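Local coordinates for oxidoreductase (Methanosarcina mazei, PDB 3KA7), which binds flavin-adenine dinucleotide and probably catalyses a flavin-dependent redox reaction, as do members of the flavin-containing amine oxidoreductase family, at residues 84-89 with 298-303; 303-308 with 353-358; 264-269 with 388-393; 220-225 with 251-256. All blocks are in the same frame, centred on the assembly; numbering follows the deposited sequence.

Contact 1 of 4, residues 84-89 with 298-303; sequences TTVRVP and VLLTPY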
loop_
_atom_site.group_PDB
_atom_site.type_symbol
_atom_site.label_atom_id
_atom_site.label_comp_id
_atom_site.label_asym_id
_atom_site.label_seq_id
_atom_site.Cartn_x
_atom_site.Cartn_y
_atom_site.Cartn_z
ATOM N N THR A 84 -7.638 -5.915 14.742
ATOM C CA THR A 84 -7.136 -7.029 13.981
ATOM C C THR A 84 -6.924 -8.239 14.880
ATOM O O THR A 84 -6.564 -8.111 16.057
ATOM C CB THR A 84 -5.830 -6.621 13.279
ATOM O OG1 THR A 84 -6.154 -5.831 12.120
ATOM C CG2 THR A 84 -5.017 -7.851 12.874
ATOM N N THR A 85 -7.147 -9.421 14.319
ATOM C CA THR A 85 -6.905 -10.655 15.036
ATOM C C THR A 85 -5.853 -11.495 14.330
ATOM O O THR A 85 -5.447 -11.183 13.201
ATOM C CB THR A 85 -8.201 -11.456 15.215
ATOM O OG1 THR A 85 -8.750 -11.774 13.926
ATOM C CG2 THR A 85 -9.220 -10.614 15.993
ATOM N N VAL A 86 -5.406 -12.544 15.013
ATOM C CA VAL A 86 -4.310 -13.367 14.536
ATOM C C VAL A 86 -4.642 -14.823 14.778
ATOM O O VAL A 86 -4.943 -15.222 15.909
ATOM C CB VAL A 86 -3.000 -13.039 15.282
ATOM C CG1 VAL A 86 -1.809 -13.742 14.615
ATOM C CG2 VAL A 86 -2.766 -11.525 15.330
ATOM N N ARG A 87 -4.541 -15.622 13.721
ATOM C CA ARG A 87 -4.843 -17.045 13.799
ATOM C C ARG A 87 -3.593 -17.851 14.139
ATOM O O ARG A 87 -2.575 -17.777 13.439
ATOM C CB ARG A 87 -5.444 -17.519 12.474
ATOM C CG ARG A 87 -6.027 -18.909 12.528
ATOM C CD ARG A 87 -7.257 -19.031 11.624
ATOM N NE ARG A 87 -8.363 -18.206 12.098
ATOM C CZ ARG A 87 -9.537 -18.098 11.481
ATOM N NH1 ARG A 87 -9.760 -18.763 10.354
ATOM N NH2 ARG A 87 -10.493 -17.329 11.996
ATOM N N VAL A 88 -3.668 -18.623 15.222
ATOM C CA VAL A 88 -2.511 -19.366 15.694
ATOM C C VAL A 88 -2.881 -20.829 15.922
ATOM O O VAL A 88 -4.061 -21.169 16.008
ATOM C CB VAL A 88 -1.937 -18.754 16.996
ATOM C CG1 VAL A 88 -1.468 -17.328 16.750
ATOM C CG2 VAL A 88 -2.974 -18.797 18.121
ATOM N N PRO A 89 -1.879 -21.702 16.000
ATOM C CA PRO A 89 -2.208 -23.093 16.249
ATOM C C PRO A 89 -2.796 -23.270 17.643
ATOM O O PRO A 89 -2.548 -22.457 18.544
ATOM C CB PRO A 89 -0.855 -23.796 16.128
ATOM C CG PRO A 89 -0.042 -22.893 15.253
ATOM C CD PRO A 89 -0.455 -21.522 15.677
ATOM N N VAL A 298 -8.279 -6.929 10.085
ATOM C CA VAL A 298 -7.511 -7.924 9.352
ATOM C C VAL A 298 -7.407 -9.193 10.190
ATOM O O VAL A 298 -7.400 -9.116 11.416
ATOM C CB VAL A 298 -6.097 -7.389 9.043
ATOM C CG1 VAL A 298 -5.247 -8.456 8.355
ATOM C CG2 VAL A 298 -6.188 -6.103 8.184
ATOM N N LEU A 299 -7.382 -10.350 9.531
ATOM C CA LEU A 299 -7.032 -11.611 10.167
ATOM C C LEU A 299 -5.633 -11.991 9.698
ATOM O O LEU A 299 -5.450 -12.405 8.557
ATOM C CB LEU A 299 -8.013 -12.720 9.767
ATOM C CG LEU A 299 -7.755 -14.139 10.299
ATOM C CD1 LEU A 299 -8.014 -14.163 11.807
ATOM C CD2 LEU A 299 -8.638 -15.177 9.575
ATOM N N LEU A 300 -4.642 -11.823 10.560
ATOM C CA LEU A 300 -3.288 -12.253 10.215
ATOM C C LEU A 300 -3.144 -13.763 10.373
ATOM O O LEU A 300 -3.712 -14.356 11.293
ATOM C CB LEU A 300 -2.253 -11.535 11.090
ATOM C CG LEU A 300 -2.141 -10.032 10.823
ATOM C CD1 LEU A 300 -1.151 -9.407 11.807
ATOM C CD2 LEU A 300 -1.725 -9.762 9.367
ATOM N N THR A 301 -2.390 -14.397 9.472
ATOM C CA THR A 301 -2.297 -15.855 9.464
ATOM C C THR A 301 -0.833 -16.311 9.408
ATOM O O THR A 301 -0.327 -16.687 8.350
ATOM C CB THR A 301 -3.066 -16.451 8.260
ATOM O OG1 THR A 301 -2.568 -15.874 7.040
ATOM C CG2 THR A 301 -4.580 -16.155 8.360
ATOM N N PRO A 302 -0.142 -16.277 10.556
ATOM C CA PRO A 302 1.308 -16.478 10.541
ATOM C C PRO A 302 1.782 -17.903 10.269
ATOM O O PRO A 302 2.957 -18.091 9.936
ATOM C CB PRO A 302 1.775 -16.005 11.933
ATOM C CG PRO A 302 0.574 -15.706 12.722
ATOM C CD PRO A 302 -0.658 -15.785 11.841
ATOM N N TYR A 303 0.897 -18.894 10.390
ATOM C CA TYR A 303 1.327 -20.294 10.270
ATOM C C TYR A 303 0.847 -20.961 8.983
ATOM O O TYR A 303 0.111 -21.955 9.016
ATOM C CB TYR A 303 0.916 -21.094 11.522
ATOM C CG TYR A 303 1.720 -20.647 12.719
ATOM C CD1 TYR A 303 2.868 -21.324 13.093
ATOM C CD2 TYR A 303 1.355 -19.507 13.437
ATOM C CE1 TYR A 303 3.640 -20.898 14.174
ATOM C CE2 TYR A 303 2.119 -19.065 14.530
ATOM C CZ TYR A 303 3.261 -19.764 14.881
ATOM O OH TYR A 303 4.024 -19.342 15.949
#

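Contact 2 of 4, residues 303-308 with 353-358; sequences YTRRIN and LKEIFP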
loop_
_atom_site.group_PDB
_atom_site.type_symbol
_atom_site.label_atom_id
_atom_site.label_comp_id
_atom_site.label_asym_id
_atom_site.label_seq_id
_atom_site.Cartn_x
_atom_site.Cartn_y
_atom_site.Cartn_z
ATOM N N TYR A 303 0.897 -18.894 10.390
ATOM C CA TYR A 303 1.327 -20.294 10.270
ATOM C C TYR A 303 0.847 -20.961 8.983
ATOM O O TYR A 303 0.111 -21.955 9.016
ATOM C CB TYR A 303 0.916 -21.094 11.522
ATOM C CG TYR A 303 1.720 -20.647 12.719
ATOM C CD1 TYR A 303 2.868 -21.324 13.093
ATOM C CD2 TYR A 303 1.355 -19.507 13.437
ATOM C CE1 TYR A 303 3.640 -20.898 14.174
ATOM C CE2 TYR A 303 2.119 -19.065 14.530
ATOM C CZ TYR A 303 3.261 -19.764 14.881
ATOM O OH TYR A 303 4.024 -19.342 15.949
ATOM N N THR A 304 1.275 -20.399 7.856
ATOM C CA THR A 304 0.883 -20.848 6.532
ATOM C C THR A 304 2.132 -21.026 5.681
ATOM O O THR A 304 3.244 -20.671 6.102
ATOM C CB THR A 304 0.078 -19.765 5.842
ATOM O OG1 THR A 304 0.882 -18.578 5.784
ATOM C CG2 THR A 304 -1.216 -19.466 6.629
ATOM N N ARG A 305 1.939 -21.534 4.465
ATOM C CA ARG A 305 3.015 -21.588 3.470
ATOM C C ARG A 305 3.315 -20.199 2.911
ATOM O O ARG A 305 4.479 -19.826 2.764
ATOM C CB ARG A 305 2.615 -22.480 2.293
ATOM C CG ARG A 305 2.297 -23.924 2.657
ATOM C CD ARG A 305 1.388 -24.545 1.605
ATOM N NE ARG A 305 0.987 -25.895 1.987
ATOM C CZ ARG A 305 0.025 -26.162 2.863
ATOM N NH1 ARG A 305 -0.651 -25.178 3.445
ATOM N NH2 ARG A 305 -0.264 -27.420 3.160
ATOM N N ARG A 306 2.261 -19.443 2.604
ATOM C CA ARG A 306 2.406 -18.163 1.894
ATOM C C ARG A 306 1.445 -17.056 2.349
ATOM O O ARG A 306 1.845 -15.897 2.444
ATOM C CB ARG A 306 2.246 -18.366 0.387
ATOM C CG ARG A 306 3.415 -19.072 -0.259
ATOM C CD ARG A 306 4.613 -18.156 -0.225
ATOM N NE ARG A 306 5.885 -18.821 -0.470
ATOM C CZ ARG A 306 6.139 -19.592 -1.510
ATOM N NH1 ARG A 306 5.187 -19.788 -2.411
ATOM N NH2 ARG A 306 7.340 -20.149 -1.664
ATOM N N ILE A 307 0.178 -17.387 2.584
ATOM C CA ILE A 307 -0.814 -16.341 2.915
ATOM C C ILE A 307 -0.458 -15.629 4.223
ATOM O O ILE A 307 -0.204 -16.276 5.240
ATOM C CB ILE A 307 -2.250 -16.904 2.961
ATOM C CG1 ILE A 307 -2.687 -17.288 1.538
ATOM C CG2 ILE A 307 -3.215 -15.862 3.505
ATOM C CD1 ILE A 307 -4.074 -17.934 1.444
ATOM N N ASN A 308 -0.385 -14.300 4.178
ATOM C CA ASN A 308 -0.005 -13.513 5.363
ATOM C C ASN A 308 -1.196 -12.994 6.153
ATOM O O ASN A 308 -1.118 -12.762 7.366
ATOM C CB ASN A 308 0.849 -12.321 4.953
ATOM C CG ASN A 308 2.094 -12.735 4.219
ATOM O OD1 ASN A 308 2.281 -12.350 3.076
ATOM N ND2 ASN A 308 2.943 -13.555 4.866
ATOM N N LEU A 353 -5.564 -21.916 2.069
ATOM C CA LEU A 353 -6.993 -21.616 2.246
ATOM C C LEU A 353 -7.729 -22.763 2.942
ATOM O O LEU A 353 -8.594 -22.545 3.786
ATOM C CB LEU A 353 -7.651 -21.348 0.889
ATOM C CG LEU A 353 -7.243 -20.076 0.149
ATOM C CD1 LEU A 353 -8.038 -19.942 -1.155
ATOM C CD2 LEU A 353 -7.469 -18.872 1.049
ATOM N N LYS A 354 -7.363 -23.985 2.586
ATOM C CA LYS A 354 -8.017 -25.163 3.146
ATOM C C LYS A 354 -7.724 -25.307 4.636
ATOM O O LYS A 354 -8.526 -25.873 5.381
ATOM C CB LYS A 354 -7.545 -26.412 2.405
ATOM C CG LYS A 354 -7.795 -26.376 0.904
ATOM C CD LYS A 354 -7.165 -27.608 0.243
ATOM C CE LYS A 354 -7.182 -27.514 -1.278
ATOM N NZ LYS A 354 -6.745 -28.809 -1.875
ATOM N N GLU A 355 -6.572 -24.792 5.056
ATOM C CA GLU A 355 -6.130 -24.896 6.448
ATOM C C GLU A 355 -6.582 -23.697 7.274
ATOM O O GLU A 355 -6.836 -23.813 8.472
ATOM C CB GLU A 355 -4.608 -25.074 6.512
ATOM C CG GLU A 355 -4.137 -26.389 5.867
ATOM C CD GLU A 355 -2.625 -26.565 5.808
ATOM O OE1 GLU A 355 -1.865 -25.636 6.150
ATOM O OE2 GLU A 355 -2.192 -27.659 5.400
ATOM N N ILE A 356 -6.679 -22.542 6.622
ATOM C CA ILE A 356 -7.175 -21.330 7.263
ATOM C C ILE A 356 -8.688 -21.410 7.459
ATOM O O ILE A 356 -9.205 -21.075 8.517
ATOM C CB ILE A 356 -6.811 -20.062 6.438
ATOM C CG1 ILE A 356 -5.284 -19.950 6.280
ATOM C CG2 ILE A 356 -7.355 -18.830 7.117
ATOM C CD1 ILE A 356 -4.839 -18.926 5.198
ATOM N N PHE A 357 -9.388 -21.890 6.441
ATOM C CA PHE A 357 -10.844 -21.860 6.437
ATOM C C PHE A 357 -11.442 -23.249 6.218
ATOM O O PHE A 357 -12.272 -23.425 5.338
ATOM C CB PHE A 357 -11.327 -20.909 5.336
ATOM C CG PHE A 357 -10.928 -19.475 5.554
ATOM C CD1 PHE A 357 -11.246 -18.833 6.740
ATOM C CD2 PHE A 357 -10.255 -18.767 4.568
ATOM C CE1 PHE A 357 -10.902 -17.508 6.953
ATOM C CE2 PHE A 357 -9.900 -17.431 4.777
ATOM C CZ PHE A 357 -10.224 -16.810 5.965
ATOM N N PRO A 358 -11.025 -24.234 7.026
ATOM C CA PRO A 358 -11.486 -25.596 6.793
ATOM C C PRO A 358 -13.013 -25.740 6.855
ATOM O O PRO A 358 -13.661 -25.230 7.771
ATOM C CB PRO A 358 -10.804 -26.399 7.913
ATOM C CG PRO A 358 -10.586 -25.417 9.003
ATOM C CD PRO A 358 -10.225 -24.127 8.260
HETATM O O HOH W 1 -1.650 -24.004 8.425
#

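Contact 3 of 4, residues 264-269 with 388-393; sequences EADAAY and ETPFSG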
loop_
_atom_site.group_PDB
_atom_site.type_symbol
_atom_site.label_atom_id
_atom_site.label_comp_id
_atom_site.label_asym_id
_atom_site.label_seq_id
_atom_site.Cartn_x
_atom_site.Cartn_y
_atom_site.Cartn_z
ATOM N N GLU A 264 26.573 11.524 -16.886
ATOM C CA GLU A 264 27.674 12.201 -16.222
ATOM C C GLU A 264 27.174 13.139 -15.134
ATOM O O GLU A 264 27.418 12.916 -13.946
ATOM C CB GLU A 264 28.513 12.980 -17.242
ATOM C CG GLU A 264 29.421 12.099 -18.099
ATOM C CD GLU A 264 30.103 12.868 -19.222
ATOM O OE1 GLU A 264 30.247 14.107 -19.110
ATOM O OE2 GLU A 264 30.496 12.227 -20.222
ATOM N N ALA A 265 26.466 14.185 -15.545
ATOM C CA ALA A 265 25.991 15.193 -14.606
ATOM C C ALA A 265 24.976 14.625 -13.617
ATOM O O ALA A 265 24.892 15.086 -12.481
ATOM C CB ALA A 265 25.396 16.382 -15.352
ATOM N N ASP A 266 24.221 13.618 -14.045
ATOM C CA ASP A 266 23.166 13.042 -13.198
ATOM C C ASP A 266 23.488 11.630 -12.706
ATOM O O ASP A 266 22.580 10.837 -12.432
ATOM C CB ASP A 266 21.825 13.048 -13.941
ATOM C CG ASP A 266 21.454 14.428 -14.458
ATOM O OD1 ASP A 266 21.454 15.388 -13.654
ATOM O OD2 ASP A 266 21.169 14.555 -15.664
ATOM N N ALA A 267 24.779 11.326 -12.587
ATOM C CA ALA A 267 25.231 9.994 -12.173
ATOM C C ALA A 267 24.552 9.501 -10.891
ATOM O O ALA A 267 24.146 8.346 -10.801
ATOM C CB ALA A 267 26.748 9.971 -12.014
ATOM N N ALA A 268 24.416 10.374 -9.901
ATOM C CA ALA A 268 23.795 9.961 -8.634
ATOM C C ALA A 268 22.340 9.527 -8.822
ATOM O O ALA A 268 21.901 8.537 -8.232
ATOM C CB ALA A 268 23.897 11.062 -7.599
ATOM N N TYR A 269 21.611 10.258 -9.664
ATOM C CA TYR A 269 20.225 9.915 -9.990
ATOM C C TYR A 269 20.100 8.588 -10.748
ATOM O O TYR A 269 19.219 7.781 -10.448
ATOM C CB TYR A 269 19.545 11.050 -10.767
ATOM C CG TYR A 269 18.036 10.907 -10.847
ATOM C CD1 TYR A 269 17.239 11.077 -9.720
ATOM C CD2 TYR A 269 17.413 10.598 -12.049
ATOM C CE1 TYR A 269 15.861 10.946 -9.788
ATOM C CE2 TYR A 269 16.036 10.459 -12.129
ATOM C CZ TYR A 269 15.263 10.635 -10.997
ATOM O OH TYR A 269 13.891 10.494 -11.084
ATOM N N GLU A 388 12.204 14.425 -5.319
ATOM C CA GLU A 388 12.828 15.340 -6.275
ATOM C C GLU A 388 13.549 14.615 -7.400
ATOM O O GLU A 388 13.850 13.431 -7.290
ATOM C CB GLU A 388 13.792 16.286 -5.557
ATOM C CG GLU A 388 13.077 17.119 -4.500
ATOM C CD GLU A 388 13.919 18.234 -3.912
ATOM O OE1 GLU A 388 15.142 18.277 -4.149
ATOM O OE2 GLU A 388 13.339 19.073 -3.197
ATOM N N THR A 389 13.835 15.353 -8.469
ATOM C CA THR A 389 14.543 14.819 -9.623
ATOM C C THR A 389 15.632 15.818 -9.975
ATOM O O THR A 389 15.751 16.862 -9.319
ATOM C CB THR A 389 13.604 14.628 -10.836
ATOM O OG1 THR A 389 13.229 15.906 -11.381
ATOM C CG2 THR A 389 12.332 13.867 -10.424
ATOM N N PRO A 390 16.434 15.511 -11.000
ATOM C CA PRO A 390 17.487 16.433 -11.429
ATOM C C PRO A 390 16.949 17.738 -12.012
ATOM O O PRO A 390 17.727 18.674 -12.247
ATOM C CB PRO A 390 18.221 15.634 -12.520
ATOM C CG PRO A 390 17.987 14.210 -12.150
ATOM C CD PRO A 390 16.579 14.183 -11.621
ATOM N N PHE A 391 15.641 17.810 -12.241
ATOM C CA PHE A 391 15.059 18.936 -12.956
ATOM C C PHE A 391 14.138 19.758 -12.066
ATOM O O PHE A 391 13.234 19.222 -11.416
ATOM C CB PHE A 391 14.304 18.449 -14.192
ATOM C CG PHE A 391 15.117 17.547 -15.074
ATOM C CD1 PHE A 391 16.189 18.049 -15.803
ATOM C CD2 PHE A 391 14.826 16.191 -15.157
ATOM C CE1 PHE A 391 16.951 17.212 -16.620
ATOM C CE2 PHE A 391 15.592 15.345 -15.978
ATOM C CZ PHE A 391 16.648 15.856 -16.702
ATOM N N SER A 392 14.356 21.069 -12.040
ATOM C CA SER A 392 13.453 21.928 -11.288
ATOM C C SER A 392 12.042 21.861 -11.840
ATOM O O SER A 392 11.843 21.762 -13.049
ATOM C CB SER A 392 13.964 23.375 -11.263
ATOM O OG SER A 392 14.936 23.473 -10.250
ATOM N N GLY A 393 11.061 21.895 -10.943
ATOM C CA GLY A 393 9.661 21.873 -11.339
ATOM C C GLY A 393 9.129 20.491 -11.696
ATOM O O GLY A 393 7.984 20.362 -12.113
#

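Contact 4 of 4, residues 220-225 with 251-256; sequences SKILIE and AATAVL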
loop_
_atom_site.group_PDB
_atom_site.type_symbol
_atom_site.label_atom_id
_atom_site.label_comp_id
_atom_site.label_asym_id
_atom_site.label_seq_id
_atom_site.Cartn_x
_atom_site.Cartn_y
_atom_site.Cartn_z
ATOM N N SER A 220 4.104 10.637 -23.273
ATOM C CA SER A 220 5.255 9.995 -23.924
ATOM C C SER A 220 6.580 10.699 -23.653
ATOM O O SER A 220 7.648 10.144 -23.900
ATOM C CB SER A 220 5.022 9.905 -25.434
ATOM O OG SER A 220 4.710 11.178 -25.969
ATOM N N LYS A 221 6.524 11.923 -23.143
ATOM C CA LYS A 221 7.738 12.666 -22.900
ATOM C C LYS A 221 7.520 13.796 -21.904
ATOM O O LYS A 221 6.455 14.419 -21.878
ATOM C CB LYS A 221 8.288 13.220 -24.229
ATOM C CG LYS A 221 9.567 14.017 -24.085
ATOM C CD LYS A 221 10.105 14.486 -25.447
ATOM C CE LYS A 221 11.260 15.455 -25.251
ATOM N NZ LYS A 221 11.999 15.758 -26.512
ATOM N N ILE A 222 8.529 14.043 -21.079
ATOM C CA ILE A 222 8.556 15.243 -20.252
ATOM C C ILE A 222 9.507 16.238 -20.913
ATOM O O ILE A 222 10.684 15.933 -21.138
ATOM C CB ILE A 222 9.008 14.937 -18.803
ATOM C CG1 ILE A 222 7.983 14.032 -18.110
ATOM C CG2 ILE A 222 9.211 16.227 -18.014
ATOM C CD1 ILE A 222 8.451 13.478 -16.742
ATOM N N LEU A 223 8.995 17.423 -21.239
ATOM C CA LEU A 223 9.820 18.437 -21.885
ATOM C C LEU A 223 10.633 19.195 -20.850
ATOM O O LEU A 223 10.087 19.681 -19.857
ATOM C CB LEU A 223 8.951 19.420 -22.661
ATOM C CG LEU A 223 7.913 18.829 -23.605
ATOM C CD1 LEU A 223 6.971 19.934 -24.051
ATOM C CD2 LEU A 223 8.593 18.175 -24.796
ATOM N N ILE A 224 11.940 19.275 -21.084
ATOM C CA ILE A 224 12.857 19.949 -20.191
ATOM C C ILE A 224 13.578 21.042 -20.970
ATOM O O ILE A 224 14.100 20.791 -22.058
ATOM C CB ILE A 224 13.916 18.983 -19.651
ATOM C CG1 ILE A 224 13.254 17.828 -18.885
ATOM C CG2 ILE A 224 14.902 19.721 -18.756
ATOM C CD1 ILE A 224 12.661 18.236 -17.572
ATOM N N GLU A 225 13.603 22.248 -20.418
ATOM C CA GLU A 225 14.306 23.358 -21.052
ATOM C C GLU A 225 15.241 24.004 -20.046
ATOM O O GLU A 225 14.795 24.551 -19.036
ATOM C CB GLU A 225 13.311 24.378 -21.591
ATOM C CG GLU A 225 12.431 23.836 -22.710
ATOM C CD GLU A 225 11.414 24.845 -23.204
ATOM O OE1 GLU A 225 11.709 26.063 -23.177
ATOM O OE2 GLU A 225 10.316 24.420 -23.622
ATOM N N ALA A 251 11.624 5.384 -11.786
ATOM C CA ALA A 251 12.103 4.639 -12.958
ATOM C C ALA A 251 11.391 5.044 -14.258
ATOM O O ALA A 251 12.033 5.345 -15.276
ATOM C CB ALA A 251 11.970 3.147 -12.733
ATOM N N ALA A 252 10.063 5.039 -14.221
ATOM C CA ALA A 252 9.273 5.374 -15.374
ATOM C C ALA A 252 9.415 6.860 -15.711
ATOM O O ALA A 252 9.417 7.240 -16.869
ATOM C CB ALA A 252 7.807 5.006 -15.138
ATOM N N THR A 253 9.535 7.698 -14.689
ATOM C CA THR A 253 9.741 9.122 -14.907
ATOM C C THR A 253 11.071 9.392 -15.611
ATOM O O THR A 253 11.146 10.240 -16.499
ATOM C CB THR A 253 9.669 9.898 -13.588
ATOM O OG1 THR A 253 8.377 9.681 -12.979
ATOM C CG2 THR A 253 9.877 11.396 -13.845
ATOM N N ALA A 254 12.112 8.670 -15.204
ATOM C CA ALA A 254 13.420 8.790 -15.822
ATOM C C ALA A 254 13.342 8.472 -17.310
ATOM O O ALA A 254 13.935 9.182 -18.130
ATOM C CB ALA A 254 14.412 7.884 -15.129
ATOM N N VAL A 255 12.603 7.423 -17.663
ATOM C CA VAL A 255 12.441 7.060 -19.074
ATOM C C VAL A 255 11.806 8.207 -19.866
ATOM O O VAL A 255 12.204 8.495 -20.999
ATOM C CB VAL A 255 11.627 5.751 -19.236
ATOM C CG1 VAL A 255 11.379 5.434 -20.722
ATOM C CG2 VAL A 255 12.365 4.587 -18.551
ATOM N N LEU A 256 10.833 8.882 -19.257
ATOM C CA LEU A 256 10.163 10.022 -19.901
ATOM C C LEU A 256 11.095 11.233 -20.073
ATOM O O LEU A 256 10.830 12.106 -20.901
ATOM C CB LEU A 256 8.916 10.444 -19.105
ATOM C CG LEU A 256 7.682 9.543 -19.106
ATOM C CD1 LEU A 256 6.539 10.152 -18.264
ATOM C CD2 LEU A 256 7.192 9.282 -20.506
#

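Contact 1 of 4, residues 84-89 with 298-303
T85 and L299, and next to them V86 and L300, pair as parallel neighbours in the mixed sheet of this flavoprotein, showing how two strands 209 residues apart are joined by backbone and side chain together. The amide of T85 donates to V298 O, L300 N returns a bond to T85 O at 2.8 Å, and R87 N meets L300 O almost straight, with an N-H...O angle of 175°. A side chain extends this ladder at its start: T84 OG1, anti to its own carbonyl carbon (chi1 -78°), accepts from V298 N at 3.1 Å. On the face that carries V86 and L300, V86 CG1 touches P302 CG at 3.6 Å, the two side chains crossing at about a right angle. On the face of T85 and L299, the leucine reaches out with both methyls. Its CD1 lies against T85 OG1 at 3.3 Å, while that hydroxyl is hydrogen-bonded to H295 NE2, and its CD2 sits over the centre of the R87 guanidinium, 3.6 Å from CZ. A second shell holds that flat group: D103 on strand 101-105 forms a salt bridge with R87 NE. Y97 binds both R87 O and Y303 N, linking the two segments where they leave the ladder. There a CH-pi contact closes the pairing, P89 CD lying over one face of the Y303 ring, displaced toward the rim and 3.7 Å from the ring centroid.

Contact 2 of 4, residues 303-308 with 353-358
R305 and E355 meet through two stretched side chains: the arginine runs extended from CG to NE (chi3 -176°), and the glutamate is extended beyond CG (chi2 176°). The pair illustrates a salt bridge made with two bonds but without coplanarity, since the guanidinium and carboxylate planes stand 47° apart. R305 NH2 gives the straighter bond, 3.0 Å to E355 OE2, which lies near the guanidinium plane although the donor approaches from above the carboxylate plane. The bond from R305 NH1 to E355 OE1 is weak, and D352 is a second acidic partner of NH1. A water bridges E355 OE1 and Y303 O, donating to each at 2.8 Å. An alanine in place of E355 would probably leave R305 NH2 without its carboxylate mate and the bridging water with one acceptor fewer. Beside the polar pair is an apolar layer, where I307 CD1 meets L353 CD2 at 3.5 Å and I356 CD1 lies 3.9 Å from both I307 CG2 and T304 CG2. T304 OG1 donates to I307 O at 2.6 Å within the same segment. The whole is an example of a helix end, here of helix 342-356, packed against the turn that leads from strand 298-300 into strand 307-311 of the mixed sheet.

Contact 3 of 4, residues 264-269 with 388-393
Y269 and P390 form a proline-on-aromatic contact, which is easiest to read by following the tyrosine outward. Its CB already lies 3.8 Å from P390 CG. Y269 CG, anti to the backbone N (chi1 -166°), comes 3.6 Å from P390 CG, and the ring beyond it turns one face to the proline. Farther on, the ring carbons are met by P390 CD, which stands over the ring centre at 3.5 Å from the centroid and only 4° off the normal, a CH-pi contact of nearly axial geometry. At the tip, Y269 OH passes T389 CG2 at 3.8 Å and is hydrogen-bonded to H250 ND1, a link to the beginning of helix 250-256. The proline is shared with a second residue, for D266 OD1 lies 3.4 Å from P390 CB. T389 shapes the loop from its own side through an ST turn, its OG1 accepting from F391 N at 3.2 Å and also bonding to L394 O. The contact thus joins the start of helix 267-275 to the loop before strand 394-396 at the surface of the protein. It rests mainly on CH-pi and van der Waals contact, D266 OD1 only abutting the proline, while the tyrosine hydroxyl and D266 OD2 bond to H250 and S262 beyond it.

Contact 4 of 4, residues 220-225 with 251-256
I222 and L256 meet where strand 220-225 passes helix 251-256, the segment axes 69° apart and 7.6 Å from each other at closest. One backbone bond joins them: I222 N donates to L256 O at 3.0 Å and nearly straight (179°), although the donor stands well above the carbonyl plane. It is a worked case of a strand amide bonded to a carbonyl of the segment it crosses. Side chains fill in around this bond. I222 CG1, anti to its carbonyl carbon (chi1 -65°), approaches L256 CB at 3.8 Å, the two side chains crossing at about a right angle. I222 CD1 reaches on to T253 CG2, also 3.8 Å away, and L256 CD2 lies 3.5 Å from the carbonyl carbon of S220. An alanine at I222 would probably open a gap between strand and helix, leaving T253 CG2 and L256 CB without their apolar partner. Nearby, I6 of strand 2-6 touches both I222 and L256, and T253 OG1 is bonded to S246. The side chain of L256 lies about 5 Å from the bound FAD. The arrangement joins the edge of a three-stranded antiparallel sheet to a helix following strand 243-246 of the parallel sheet, consistent with a Rossmann-type FAD-binding domain.

In the fold
The four contacts fall into two pairs on opposite sides of the chain's centre. Contacts 1 and 2, with centres 10 Å apart, share Y303 and meet again where T301 N lies 3.0 Å from N308 O, a probable hydrogen bond where strands 298-300 and 307-311 run side by side. Contacts 3 and 4 have centres 12 Å apart and touch through F391 CG and I224 CD1, separated by 3.6 Å. Between the pairs the centres stand 43 to 46 Å apart, and FAD occupies part of that span: the side chain of L256 in contact 4 is about 5 Å from it, that of V298 in contact 1 about 8 Å and that of I307 in contact 2 about 12 Å.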